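Local atomic coordinates of aminotransferase class-III (Ochrobactrum anthropi, PDB entry 5GHG), a protein that probably catalyses, as an omega-transaminase, the transfer of amino groups from amines to carbonyl compounds with the help of pyridoxal phosphate. Residues A221-P226 and I256-I261; R149-V154 and M228-V233; I145-G150 and L179-P184; M104-M109 and N269-Q274; A121-V126 and T155-S160. The protein carries 1 engineered substitution. One frame throughout, in Å; residues are numbered along the deposited sequence.

Contact 1: residues A221-P226 and I256-I261. With PMP (4'-deoxy-4'-aminopyridoxal-5'-phosphate), chain C.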
# COMPACT_ATOMS: atom_id res chain seq x y z
N ALA B 221 13.28 -2.92 -18.77
CA ALA B 221 13.45 -3.96 -17.76
C ALA B 221 12.54 -5.14 -18.05
O ALA B 221 11.53 -5.01 -18.74
CB ALA B 221 13.17 -3.45 -16.34
N PHE B 222 12.93 -6.27 -17.48
CA PHE B 222 12.15 -7.50 -17.47
C PHE B 222 11.93 -7.88 -16.00
O PHE B 222 12.86 -7.84 -15.21
CB PHE B 222 12.92 -8.58 -18.21
CG PHE B 222 12.26 -9.93 -18.25
CD1 PHE B 222 12.48 -10.85 -17.24
CD2 PHE B 222 11.51 -10.31 -19.34
CE1 PHE B 222 11.91 -12.12 -17.30
CE2 PHE B 222 10.93 -11.57 -19.42
CZ PHE B 222 11.13 -12.47 -18.39
N ILE B 223 10.69 -8.20 -15.64
CA ILE B 223 10.40 -8.57 -14.26
C ILE B 223 9.89 -10.01 -14.21
O ILE B 223 9.05 -10.41 -15.03
CB ILE B 223 9.39 -7.63 -13.57
CG1 ILE B 223 9.20 -8.07 -12.12
CG2 ILE B 223 8.04 -7.63 -14.31
CD1 ILE B 223 8.53 -7.03 -11.21
N GLY B 224 10.41 -10.78 -13.25
CA GLY B 224 9.90 -12.11 -13.02
C GLY B 224 10.10 -12.61 -11.59
O GLY B 224 11.10 -12.31 -10.94
N GLU B 225 9.13 -13.36 -11.11
CA GLU B 225 9.32 -14.20 -9.94
C GLU B 225 10.18 -15.40 -10.33
O GLU B 225 9.97 -15.98 -11.39
CB GLU B 225 7.98 -14.70 -9.41
CG GLU B 225 6.93 -13.62 -9.22
CD GLU B 225 5.50 -14.17 -9.38
OE1 GLU B 225 4.95 -14.09 -10.50
OE2 GLU B 225 4.97 -14.70 -8.37
N PRO B 226 11.11 -15.82 -9.47
CA PRO B 226 11.85 -17.06 -9.77
C PRO B 226 10.89 -18.23 -10.00
O PRO B 226 11.00 -18.96 -10.99
CB PRO B 226 12.74 -17.25 -8.54
CG PRO B 226 12.96 -15.86 -8.02
CD PRO B 226 11.64 -15.14 -8.27
N ILE B 256 14.66 -7.52 -13.03
CA ILE B 256 14.02 -7.35 -11.73
C ILE B 256 13.59 -8.73 -11.24
O ILE B 256 12.77 -9.38 -11.89
CB ILE B 256 12.80 -6.42 -11.82
CG1 ILE B 256 13.17 -5.06 -12.41
CG2 ILE B 256 12.16 -6.23 -10.43
CD1 ILE B 256 11.96 -4.29 -12.87
N ALA B 257 14.13 -9.17 -10.11
CA ALA B 257 13.69 -10.40 -9.48
C ALA B 257 12.65 -10.04 -8.41
O ALA B 257 12.96 -9.37 -7.43
CB ALA B 257 14.87 -11.16 -8.85
N ASP B 258 11.42 -10.50 -8.62
CA ASP B 258 10.35 -10.30 -7.64
C ASP B 258 10.39 -11.48 -6.67
O ASP B 258 9.85 -12.55 -6.96
CB ASP B 258 8.99 -10.20 -8.34
CG ASP B 258 7.87 -9.83 -7.37
OD1 ASP B 258 8.04 -10.08 -6.16
OD2 ASP B 258 6.85 -9.28 -7.82
N GLU B 259 11.03 -11.28 -5.52
CA GLU B 259 11.21 -12.32 -4.51
C GLU B 259 10.22 -12.19 -3.37
O GLU B 259 10.48 -12.68 -2.27
CB GLU B 259 12.63 -12.30 -3.97
CG GLU B 259 13.68 -12.56 -5.02
CD GLU B 259 14.35 -13.90 -4.87
OE1 GLU B 259 13.81 -14.76 -4.11
OE2 GLU B 259 15.41 -14.08 -5.50
N VAL B 260 9.08 -11.54 -3.60
CA VAL B 260 8.12 -11.31 -2.53
C VAL B 260 7.70 -12.63 -1.89
O VAL B 260 7.60 -12.74 -0.67
CB VAL B 260 6.93 -10.49 -3.07
CG1 VAL B 260 5.70 -10.58 -2.17
CG2 VAL B 260 7.36 -9.03 -3.24
N ILE B 261 7.49 -13.67 -2.69
CA ILE B 261 7.20 -14.98 -2.14
C ILE B 261 8.48 -15.82 -1.94
O ILE B 261 8.63 -16.51 -0.93
CB ILE B 261 6.18 -15.74 -3.00
CG1 ILE B 261 4.78 -15.13 -2.82
CG2 ILE B 261 6.20 -17.22 -2.64
CD1 ILE B 261 3.77 -15.67 -3.81
N1 PMP C . 4.83 -9.74 -5.93
C2 PMP C . 4.53 -11.04 -5.63
C2A PMP C . 5.35 -12.13 -6.25
C3 PMP C . 3.44 -11.36 -4.79
O3 PMP C . 3.14 -12.69 -4.60
C4 PMP C . 2.68 -10.31 -4.20
C4A PMP C . 1.54 -10.56 -3.21
N4A PMP C . 0.70 -11.68 -3.53
C5 PMP C . 3.04 -8.98 -4.52
C6 PMP C . 4.14 -8.72 -5.32
C5A PMP C . 2.28 -7.80 -3.99
O4P PMP C . 2.49 -7.67 -2.58
P PMP C . 1.35 -6.90 -1.69
O1P PMP C . 1.02 -5.61 -2.33
O2P PMP C . 2.01 -6.75 -0.33
O3P PMP C . 0.11 -7.77 -1.64

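Contact 2: residues R149-V154 and M228-V233. With PMP (4'-deoxy-4'-aminopyridoxal-5'-phosphate), chain C.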
# COMPACT_ATOMS: atom_id res chain seq x y z
N ARG B 149 0.44 -14.76 -16.31
CA ARG B 149 0.30 -15.48 -15.04
C ARG B 149 1.31 -15.05 -13.99
O ARG B 149 1.28 -15.57 -12.88
CB ARG B 149 0.37 -17.01 -15.25
CG ARG B 149 -0.88 -17.56 -15.96
CD ARG B 149 -0.78 -19.06 -16.32
NE ARG B 149 -0.81 -19.91 -15.12
CZ ARG B 149 -0.55 -21.23 -15.13
NH1 ARG B 149 -0.60 -21.92 -14.00
NH2 ARG B 149 -0.25 -21.85 -16.27
N GLY B 150 2.19 -14.08 -14.29
CA GLY B 150 2.96 -13.45 -13.24
C GLY B 150 2.07 -12.64 -12.30
O GLY B 150 0.97 -12.21 -12.66
N TYR B 151 2.55 -12.42 -11.09
CA TYR B 151 1.79 -11.63 -10.12
C TYR B 151 2.73 -10.68 -9.40
O TYR B 151 3.72 -11.11 -8.79
CB TYR B 151 1.07 -12.51 -9.10
CG TYR B 151 0.16 -11.72 -8.20
CD1 TYR B 151 0.64 -11.12 -7.03
CD2 TYR B 151 -1.18 -11.53 -8.53
CE1 TYR B 151 -0.20 -10.37 -6.21
CE2 TYR B 151 -2.02 -10.79 -7.71
CZ TYR B 151 -1.52 -10.21 -6.56
OH TYR B 151 -2.37 -9.48 -5.75
N HIS B 152 2.42 -9.40 -9.46
CA HIS B 152 3.33 -8.38 -8.97
C HIS B 152 2.63 -7.31 -8.15
O HIS B 152 3.27 -6.31 -7.79
CB HIS B 152 4.08 -7.77 -10.16
CG HIS B 152 4.82 -8.79 -10.96
ND1 HIS B 152 5.94 -9.43 -10.49
CD2 HIS B 152 4.57 -9.31 -12.19
CE1 HIS B 152 6.36 -10.30 -11.40
NE2 HIS B 152 5.55 -10.24 -12.43
N GLY B 153 1.36 -7.50 -7.82
CA GLY B 153 0.64 -6.58 -6.95
C GLY B 153 -0.52 -5.92 -7.67
O GLY B 153 -0.91 -6.32 -8.78
N VAL B 154 -1.08 -4.90 -7.02
CA VAL B 154 -2.40 -4.42 -7.38
C VAL B 154 -2.51 -2.89 -7.45
O VAL B 154 -3.62 -2.37 -7.52
CB VAL B 154 -3.45 -4.96 -6.41
CG1 VAL B 154 -3.46 -6.48 -6.40
CG2 VAL B 154 -3.21 -4.42 -5.00
N MET B 228 6.59 -18.62 -10.02
CA MET B 228 5.36 -17.84 -9.97
C MET B 228 4.45 -18.37 -8.87
O MET B 228 4.07 -19.54 -8.89
CB MET B 228 4.63 -17.88 -11.30
CG MET B 228 5.31 -17.12 -12.41
SD MET B 228 4.51 -17.46 -14.00
CE MET B 228 5.21 -16.15 -15.00
N GLY B 229 4.10 -17.53 -7.90
CA GLY B 229 3.28 -17.97 -6.80
C GLY B 229 1.80 -17.95 -7.09
O GLY B 229 1.19 -18.99 -7.38
N ALA B 230 1.22 -16.74 -7.05
CA ALA B 230 -0.22 -16.58 -7.25
C ALA B 230 -0.69 -17.14 -8.58
O ALA B 230 -1.86 -17.50 -8.72
CB ALA B 230 -0.60 -15.09 -7.14
N GLY B 231 0.20 -17.19 -9.57
CA GLY B 231 -0.17 -17.75 -10.86
C GLY B 231 -0.30 -19.27 -10.87
O GLY B 231 -0.67 -19.83 -11.90
N GLY B 232 -0.02 -19.94 -9.74
CA GLY B 232 -0.22 -21.37 -9.65
C GLY B 232 1.03 -22.18 -9.35
O GLY B 232 1.10 -23.37 -9.72
N VAL B 233 2.00 -21.59 -8.66
CA VAL B 233 3.26 -22.27 -8.34
C VAL B 233 3.86 -22.83 -9.63
O VAL B 233 4.04 -24.05 -9.76
CB VAL B 233 3.07 -23.38 -7.29
CG1 VAL B 233 4.42 -23.91 -6.81
CG2 VAL B 233 2.28 -22.87 -6.10
N1 PMP C . 4.83 -9.74 -5.93
C2 PMP C . 4.53 -11.04 -5.63
C2A PMP C . 5.35 -12.13 -6.25
C3 PMP C . 3.44 -11.36 -4.79
O3 PMP C . 3.14 -12.69 -4.60
C4 PMP C . 2.68 -10.31 -4.20
C4A PMP C . 1.54 -10.56 -3.21
N4A PMP C . 0.70 -11.68 -3.53
C5 PMP C . 3.04 -8.98 -4.52
C6 PMP C . 4.14 -8.72 -5.32
C5A PMP C . 2.28 -7.80 -3.99
O4P PMP C . 2.49 -7.67 -2.58
P PMP C . 1.35 -6.90 -1.69
O1P PMP C . 1.02 -5.61 -2.33
O2P PMP C . 2.01 -6.75 -0.33
O3P PMP C . 0.11 -7.77 -1.64
O HOH W 1 2.35 -15.76 -10.13

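Contact 3: residues I145-G150 and L179-P184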
# COMPACT_ATOMS: atom_id res chain seq x y z
N ILE B 145 8.76 -5.53 -19.51
CA ILE B 145 8.23 -6.81 -19.94
C ILE B 145 7.94 -7.65 -18.69
O ILE B 145 8.84 -7.90 -17.89
CB ILE B 145 9.20 -7.54 -20.87
CG1 ILE B 145 9.44 -6.70 -22.13
CG2 ILE B 145 8.64 -8.91 -21.27
CD1 ILE B 145 10.52 -7.26 -23.03
N SER B 146 6.70 -8.10 -18.55
CA SER B 146 6.25 -9.03 -17.53
C SER B 146 5.81 -10.31 -18.22
O SER B 146 5.97 -10.46 -19.44
CB SER B 146 5.10 -8.41 -16.72
OG SER B 146 4.91 -9.16 -15.54
N ARG B 147 5.21 -11.21 -17.47
CA ARG B 147 4.81 -12.49 -18.04
C ARG B 147 3.36 -12.82 -17.74
O ARG B 147 2.84 -12.48 -16.67
CB ARG B 147 5.70 -13.62 -17.50
CG ARG B 147 7.15 -13.43 -17.82
CD ARG B 147 7.99 -14.50 -17.20
NE ARG B 147 7.90 -14.48 -15.74
CZ ARG B 147 8.58 -15.31 -14.95
NH1 ARG B 147 9.41 -16.18 -15.51
NH2 ARG B 147 8.44 -15.27 -13.63
N LYS B 148 2.71 -13.48 -18.68
CA LYS B 148 1.39 -14.04 -18.41
C LYS B 148 1.43 -14.92 -17.17
O LYS B 148 2.34 -15.73 -17.00
CB LYS B 148 0.89 -14.83 -19.63
CG LYS B 148 0.47 -13.93 -20.78
CD LYS B 148 -0.03 -14.79 -21.94
CE LYS B 148 -0.41 -13.97 -23.16
NZ LYS B 148 -1.13 -14.85 -24.15
N ARG B 149 0.44 -14.76 -16.31
CA ARG B 149 0.30 -15.48 -15.04
C ARG B 149 1.31 -15.05 -13.99
O ARG B 149 1.28 -15.57 -12.88
CB ARG B 149 0.37 -17.01 -15.25
CG ARG B 149 -0.88 -17.56 -15.96
CD ARG B 149 -0.78 -19.06 -16.32
NE ARG B 149 -0.81 -19.91 -15.12
CZ ARG B 149 -0.55 -21.23 -15.13
NH1 ARG B 149 -0.60 -21.92 -14.00
NH2 ARG B 149 -0.25 -21.85 -16.27
N GLY B 150 2.19 -14.08 -14.29
CA GLY B 150 2.96 -13.45 -13.24
C GLY B 150 2.07 -12.64 -12.30
O GLY B 150 0.97 -12.21 -12.66
N LEU B 179 4.34 -4.79 -21.19
CA LEU B 179 4.20 -5.89 -22.13
C LEU B 179 4.23 -7.21 -21.37
O LEU B 179 4.84 -7.30 -20.30
CB LEU B 179 5.34 -5.86 -23.15
CG LEU B 179 5.66 -4.49 -23.76
CD1 LEU B 179 6.91 -4.56 -24.61
CD2 LEU B 179 4.48 -3.98 -24.55
N HIS B 180 3.57 -8.23 -21.91
CA HIS B 180 3.59 -9.56 -21.32
C HIS B 180 4.04 -10.59 -22.34
O HIS B 180 3.46 -10.70 -23.41
CB HIS B 180 2.22 -9.99 -20.76
CG HIS B 180 1.76 -9.13 -19.63
ND1 HIS B 180 1.12 -7.93 -19.84
CD2 HIS B 180 1.85 -9.29 -18.29
CE1 HIS B 180 0.84 -7.37 -18.67
NE2 HIS B 180 1.26 -8.18 -17.71
N THR B 181 5.06 -11.35 -21.98
CA THR B 181 5.53 -12.48 -22.79
C THR B 181 4.97 -13.75 -22.16
O THR B 181 4.12 -13.70 -21.26
CB THR B 181 7.06 -12.43 -22.90
OG1 THR B 181 7.49 -13.36 -23.90
CG2 THR B 181 7.75 -12.71 -21.56
N GLY B 182 5.41 -14.91 -22.62
CA GLY B 182 4.71 -16.14 -22.30
C GLY B 182 4.93 -16.64 -20.88
O GLY B 182 5.93 -16.34 -20.21
N CYS B 183 3.97 -17.44 -20.41
CA CYS B 183 4.10 -18.12 -19.12
C CYS B 183 4.98 -19.36 -19.28
O CYS B 183 4.68 -20.21 -20.12
CB CYS B 183 2.73 -18.54 -18.60
SG CYS B 183 2.85 -19.48 -17.06
N PRO B 184 6.04 -19.53 -18.44
CA PRO B 184 6.92 -20.71 -18.56
C PRO B 184 6.37 -21.94 -17.86
O PRO B 184 7.02 -22.52 -16.99
CB PRO B 184 8.24 -20.21 -17.96
CG PRO B 184 7.84 -19.18 -16.97
CD PRO B 184 6.56 -18.56 -17.46

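Contact 4: residues M104-M109 and N269-Q274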
# COMPACT_ATOMS: atom_id res chain seq x y z
N MET B 104 22.78 -9.36 3.02
CA MET B 104 22.24 -10.69 2.72
C MET B 104 22.02 -10.94 1.24
O MET B 104 21.64 -12.06 0.87
CB MET B 104 20.87 -10.89 3.41
CG MET B 104 20.86 -10.94 4.92
SD MET B 104 19.09 -10.85 5.45
CE MET B 104 18.51 -12.47 5.02
N ALA B 105 22.17 -9.94 0.39
CA ALA B 105 21.70 -10.05 -0.98
C ALA B 105 22.44 -11.19 -1.70
O ALA B 105 23.64 -11.38 -1.50
CB ALA B 105 21.88 -8.74 -1.74
N PRO B 106 21.75 -11.92 -2.57
CA PRO B 106 22.41 -13.01 -3.30
C PRO B 106 23.40 -12.54 -4.36
O PRO B 106 24.19 -13.34 -4.83
CB PRO B 106 21.22 -13.75 -3.95
CG PRO B 106 20.24 -12.63 -4.20
CD PRO B 106 20.34 -11.76 -2.97
N VAL B 107 23.32 -11.28 -4.77
CA VAL B 107 24.30 -10.64 -5.65
C VAL B 107 24.66 -9.29 -5.02
O VAL B 107 23.93 -8.79 -4.16
CB VAL B 107 23.78 -10.45 -7.09
CG1 VAL B 107 23.58 -11.79 -7.77
CG2 VAL B 107 22.48 -9.65 -7.09
N PRO B 108 25.78 -8.70 -5.43
CA PRO B 108 26.14 -7.38 -4.90
C PRO B 108 25.01 -6.37 -5.11
O PRO B 108 24.47 -6.22 -6.21
CB PRO B 108 27.39 -7.00 -5.72
CG PRO B 108 28.00 -8.33 -6.08
CD PRO B 108 26.81 -9.23 -6.35
N MET B 109 24.66 -5.67 -4.04
CA MET B 109 23.65 -4.62 -4.07
C MET B 109 24.21 -3.38 -3.38
O MET B 109 25.15 -3.45 -2.60
CB MET B 109 22.35 -5.05 -3.36
CG MET B 109 21.53 -6.07 -4.16
SD MET B 109 20.82 -5.34 -5.68
CE MET B 109 20.07 -6.77 -6.41
N ASN B 269 16.73 -22.18 -0.71
CA ASN B 269 17.86 -21.29 -0.44
C ASN B 269 17.28 -20.01 0.13
O ASN B 269 16.06 -19.80 0.12
CB ASN B 269 18.66 -21.02 -1.72
CG ASN B 269 19.37 -22.26 -2.21
OD1 ASN B 269 20.40 -22.64 -1.67
ND2 ASN B 269 18.81 -22.93 -3.21
N LEU B 270 18.16 -19.14 0.62
CA LEU B 270 17.68 -17.87 1.14
C LEU B 270 16.79 -17.15 0.12
O LEU B 270 15.69 -16.69 0.45
CB LEU B 270 18.86 -16.99 1.57
CG LEU B 270 18.48 -15.72 2.35
CD1 LEU B 270 17.72 -16.07 3.63
CD2 LEU B 270 19.72 -14.87 2.68
N PHE B 271 17.23 -17.08 -1.14
CA PHE B 271 16.49 -16.41 -2.21
C PHE B 271 16.29 -17.32 -3.41
O PHE B 271 17.15 -18.14 -3.74
CB PHE B 271 17.20 -15.12 -2.65
CG PHE B 271 17.14 -14.02 -1.64
CD1 PHE B 271 15.98 -13.28 -1.49
CD2 PHE B 271 18.22 -13.74 -0.83
CE1 PHE B 271 15.90 -12.27 -0.53
CE2 PHE B 271 18.16 -12.72 0.11
CZ PHE B 271 16.99 -11.99 0.27
N GLY B 272 15.14 -17.17 -4.06
CA GLY B 272 14.88 -17.92 -5.28
C GLY B 272 15.90 -17.61 -6.36
O GLY B 272 16.16 -18.44 -7.24
N SER B 273 16.48 -16.41 -6.32
CA SER B 273 17.51 -16.07 -7.29
C SER B 273 18.71 -17.01 -7.18
O SER B 273 19.34 -17.32 -8.19
CB SER B 273 17.95 -14.62 -7.09
OG SER B 273 16.98 -13.73 -7.59
N GLN B 274 19.03 -17.45 -5.97
CA GLN B 274 20.12 -18.42 -5.82
C GLN B 274 19.71 -19.77 -6.34
O GLN B 274 20.47 -20.43 -7.07
CB GLN B 274 20.56 -18.51 -4.36
CG GLN B 274 20.98 -17.17 -3.79
CD GLN B 274 21.10 -17.18 -2.27
OE1 GLN B 274 20.11 -17.38 -1.55
NE2 GLN B 274 22.30 -16.91 -1.77
O HOH W 2 24.46 -15.91 -3.52

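Contact 5: residues A121-V126 and T155-S160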
# COMPACT_ATOMS: atom_id res chain seq x y z
N ALA B 121 6.22 -1.47 -3.68
CA ALA B 121 7.62 -1.67 -4.06
C ALA B 121 7.76 -1.77 -5.57
O ALA B 121 8.58 -1.07 -6.17
CB ALA B 121 8.19 -2.92 -3.37
N ASN B 122 6.98 -2.65 -6.20
CA ASN B 122 7.06 -2.80 -7.65
C ASN B 122 6.65 -1.53 -8.38
O ASN B 122 7.21 -1.19 -9.43
CB ASN B 122 6.22 -3.99 -8.10
CG ASN B 122 6.94 -5.31 -7.90
OD1 ASN B 122 8.18 -5.36 -7.96
ND2 ASN B 122 6.19 -6.38 -7.64
N ASP B 123 5.64 -0.84 -7.85
CA ASP B 123 5.23 0.44 -8.42
C ASP B 123 6.38 1.46 -8.39
O ASP B 123 6.65 2.15 -9.38
CB ASP B 123 4.01 0.95 -7.65
CG ASP B 123 3.32 2.11 -8.32
OD1 ASP B 123 3.90 3.21 -8.31
OD2 ASP B 123 2.18 1.93 -8.81
N THR B 124 7.05 1.56 -7.24
CA THR B 124 8.18 2.47 -7.11
C THR B 124 9.36 2.04 -8.01
O THR B 124 10.06 2.90 -8.55
CB THR B 124 8.62 2.53 -5.65
OG1 THR B 124 7.50 2.90 -4.86
CG2 THR B 124 9.77 3.53 -5.45
N VAL B 125 9.60 0.74 -8.13
CA VAL B 125 10.65 0.29 -9.04
C VAL B 125 10.38 0.80 -10.46
O VAL B 125 11.28 1.30 -11.14
CB VAL B 125 10.80 -1.25 -9.01
CG1 VAL B 125 11.63 -1.73 -10.19
CG2 VAL B 125 11.47 -1.68 -7.69
N VAL B 126 9.13 0.66 -10.93
CA VAL B 126 8.80 1.14 -12.27
C VAL B 126 9.05 2.65 -12.38
O VAL B 126 9.61 3.14 -13.37
CB VAL B 126 7.35 0.79 -12.64
CG1 VAL B 126 6.99 1.47 -13.98
CG2 VAL B 126 7.17 -0.73 -12.76
N THR B 155 -1.40 -2.16 -7.41
CA THR B 155 -1.57 -0.76 -7.79
C THR B 155 -1.85 -0.69 -9.29
O THR B 155 -1.74 -1.69 -10.01
CB THR B 155 -0.35 0.11 -7.46
OG1 THR B 155 0.75 -0.26 -8.29
CG2 THR B 155 0.04 0.03 -6.00
N ILE B 156 -2.23 0.48 -9.77
CA ILE B 156 -2.55 0.58 -11.19
C ILE B 156 -1.36 0.12 -12.04
O ILE B 156 -1.52 -0.63 -13.02
CB ILE B 156 -3.04 1.99 -11.53
CG1 ILE B 156 -4.51 2.13 -11.13
CG2 ILE B 156 -2.82 2.31 -13.00
CD1 ILE B 156 -5.08 3.51 -11.10
N ALA B 157 -0.16 0.52 -11.65
CA ALA B 157 1.03 0.09 -12.38
C ALA B 157 1.39 -1.38 -12.10
O ALA B 157 1.68 -2.14 -13.02
CB ALA B 157 2.21 0.99 -12.07
N SER B 158 1.39 -1.79 -10.83
CA SER B 158 1.85 -3.15 -10.57
C SER B 158 0.78 -4.19 -10.93
O SER B 158 1.13 -5.31 -11.30
CB SER B 158 2.34 -3.30 -9.12
OG SER B 158 1.36 -2.93 -8.17
N ALA B 159 -0.51 -3.84 -10.86
CA ALA B 159 -1.55 -4.70 -11.42
C ALA B 159 -1.42 -4.85 -12.93
O ALA B 159 -1.87 -5.85 -13.51
CB ALA B 159 -2.94 -4.18 -11.09
N SER B 160 -0.85 -3.84 -13.59
CA SER B 160 -0.55 -3.95 -15.01
C SER B 160 0.58 -4.94 -15.26
O SER B 160 0.54 -5.69 -16.23
CB SER B 160 -0.20 -2.58 -15.60
OG SER B 160 -1.31 -1.70 -15.53
O HOH W 3 0.01 3.07 -9.83

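Contact 1: residues A221-P226 and I256-I261
I223 meets I256 because I223 CG1 stands anti to its backbone N (chi1 -177°) and I256 CG2 is likewise anti to its own N. The two branches run over the same face of the sheet, and I223 CD1 lies 3.8 Å from I256 CG2. D258 also has CG anti to the backbone N (chi1 -173°). This sends its carboxylate to the cofactor, with D258 OD2 2.8 Å from PMP N1. Its other oxygen closes an Asx turn: D258 OD1 accepts from V260 N at 3.1 Å. V260 packs against the pyridine ring, its CG1 3.5 Å from PMP C3. The strands are parallel. I256 N donates to F222 O at 2.8 Å, G224 N to I256 O at 3.1 Å and D258 N to G224 O at 3.0 Å. E225 brings OE2 to within 3.4 Å of PMP C2A; its carboxylate also accepts from the N-H groups of Y151 and G229. H152 and N122 both donate to D258 OD2. An alanine at D258 would probably leave PMP N1, H152 and N122 without their shared carboxylate. The pair belongs to a beta-alpha-beta unit of the mostly parallel sheet of a fold-type I transaminase. F222 packs on helix 240-250, which links the strands, while A221 and I256 lean on I129 of helix 118-135.

Contact 2: residues R149-V154 and M228-V233
R149 and G231 join two loops that follow parallel strands of the fold-type I sheet, at the edge of the cofactor site. This is the tight part. The chain of R149 bends at chi3 (69°), and the guanidinium meets G231 O side-on and in its own plane. R149 NE donates to G231 O at 3.2 Å, and R149 NH1 to the same oxygen at 3.0 Å. NH2 of R149 goes to H185 ND1, which helps to fix the rotation of the group. G231 CA lies 3.3 Å from R149 O in a CA-H...O contact. A CB on G231 would clash with R149 O. The looser part is bridged by solvent. One water accepts from G231 N and probably donates to R149 O. Beside it, the partly exposed A230 offers a single methyl, with A230 CB 3.6 Å from Y151 CG. Y151 has CG anti to the backbone N, which turns the ring to the cofactor amine: Y151 CE1 is 3.1 Å from PMP N4A. Its hydroxyl bonds to Y20, and its side chain also packs on G322 of the second subunit. M228 reaches in with an extended chain, and its CE ends 3.7 Å from G150 N.

Contact 3: residues I145-G150 and L179-P184
Parallel pairing of I145-R147 with L179-T181 adds the outermost strand, 178-181, to its neighbour 143-147 in the mostly parallel sheet that also holds strands 219-224 and 254-258. S146 N donates to L179 O at 2.7 Å and T181 N to S146 O at 2.8 Å. K148 N continues the pattern to T181 O at 2.9 Å, just past the end of strand 143-147. On one face I145, R147 and T181 meet. T181 CG2 takes the crowded position between the backbone N and the carbonyl carbon, and lies 3.9 Å from R147 CG and close to I145 CG2. On the other face the H180 ring reaches S146, with CD2 of H180 3.7 Å from S146 CB. R147 O sits at the edge of the same ring. The strands are the two ends of a beta-alpha-beta unit with helix 156-161 between them. Beyond the pairing, R147 to G150 forms a type II beta turn. C183 packs beside this turn. C183 SG lies 3.7 Å from R149 CD, while C183 CB is 3.3 Å from K148 O. The R147 chain bends at chi3 (-62°), bringing R147 NH1 to 3.7 Å from P184 CG; the two side chains cross at about a right angle. That guanidinium is held by E225 O through NH2 and by the hydroxyl of Y240 through NH1.

Contact 4: residues M104-M109 and N269-Q274
P106 packs against the F271 ring, with P106 CD 3.6 Å from F271 CD2. The two side chains cross at about a right angle. M104 O comes to the edge of the same ring, 3.6 Å from F271 CE2. Next to this pair M104 touches L270. The bend at chi3 (74°) turns the M104 methyl toward L270, with M104 CE 3.6 Å from L270 CD2. Farther along, P106 CB lies 3.4 Å from Q274 CG. Side-chain packing carries most of the contact, and one water bridges it. That water donates to P106 O at 2.9 Å and accepts from Q274 NE2 at 3.0 Å.

The next shell fixes the helix start that carries these groups. F271 is the N-cap of helix 272-275. Q274, three residues on, returns its side chain, and F271 N donates to Q274 OE1 at 2.9 Å. The reciprocal bond of a full capping box is missing, since phenylalanine has no side-chain acceptor. E259 holds the same turn, accepting from G272 N and bonding to the S273 hydroxyl. An alanine at F271 would probably open a gap beside P106 and remove the ring edge that M104 O meets. The F271 side chain is about 12 Å from the bound PMP. The contact packs the loop from helix 93-104 to strand 111-115 on the start of helix 272-275. P106 and F271 both rest on L283 of strand 282-285. F271 also meets the ring of F264, and L270 touches V348 of helix 347-363.

Contact 5: residues A121-V126 and T155-S160
N122 and D123 of helix 118-135 meet T155, A157 and S158 at the start of helix 156-161. The two helical segments cross at 94°, and T155 is the N-cap of the second. V126, at the far end of the first segment, packs on I156 of the second subunit. N122 makes only a light touch, its CB 4.1 Å from S158 CB. Its amide points on to the cofactor site, where N122 ND2 also donates to H152 O. D123 carries the contact. Its CG is anti to the backbone N (chi1 -168°), which aims the carboxylate at the cap. T155 OG1 donates to D123 OD2 at 2.7 Å and uses the anti lone pair of that oxygen. The same T155 OG1 accepts from S158 N at 3.0 Å, a nearly straight capping bond. D123 thus grips the residue that caps the helix, and would probably strengthen the hydroxyl as an acceptor. D123 OD1 turns to the dimer partner and accepts from I156 N of the second subunit. A157 CB lies 3.4 Å from D123 OD2, and a water next to it donates to D123 OD2 at 2.7 Å and accepts from A157 N at 3.1 Å.

How the contacts relate
Contacts 1, 2, 3 and 5 lie close together, with centres 10 to 15 Å apart. Contact 4 lies farther from contacts 2, 3 and 5, at 20 to 23 Å, but it touches contact 1 through E259. Contacts 1 and 3 belong to one sheet, where strands 219-224 and 143-147 are neighbours. Contacts 2 and 3 share R149 and G150. Along the chain contact 4 spans all the others. Contacts 5 and 3 interleave and close before contact 1 opens, while contact 2 crosses both contact 1 and contact 5. The bound PMP touches contacts 1, 2 and 5. Distant parts of the sequence thus build one cofactor site, and contacts 2 and 5 also reach the second subunit.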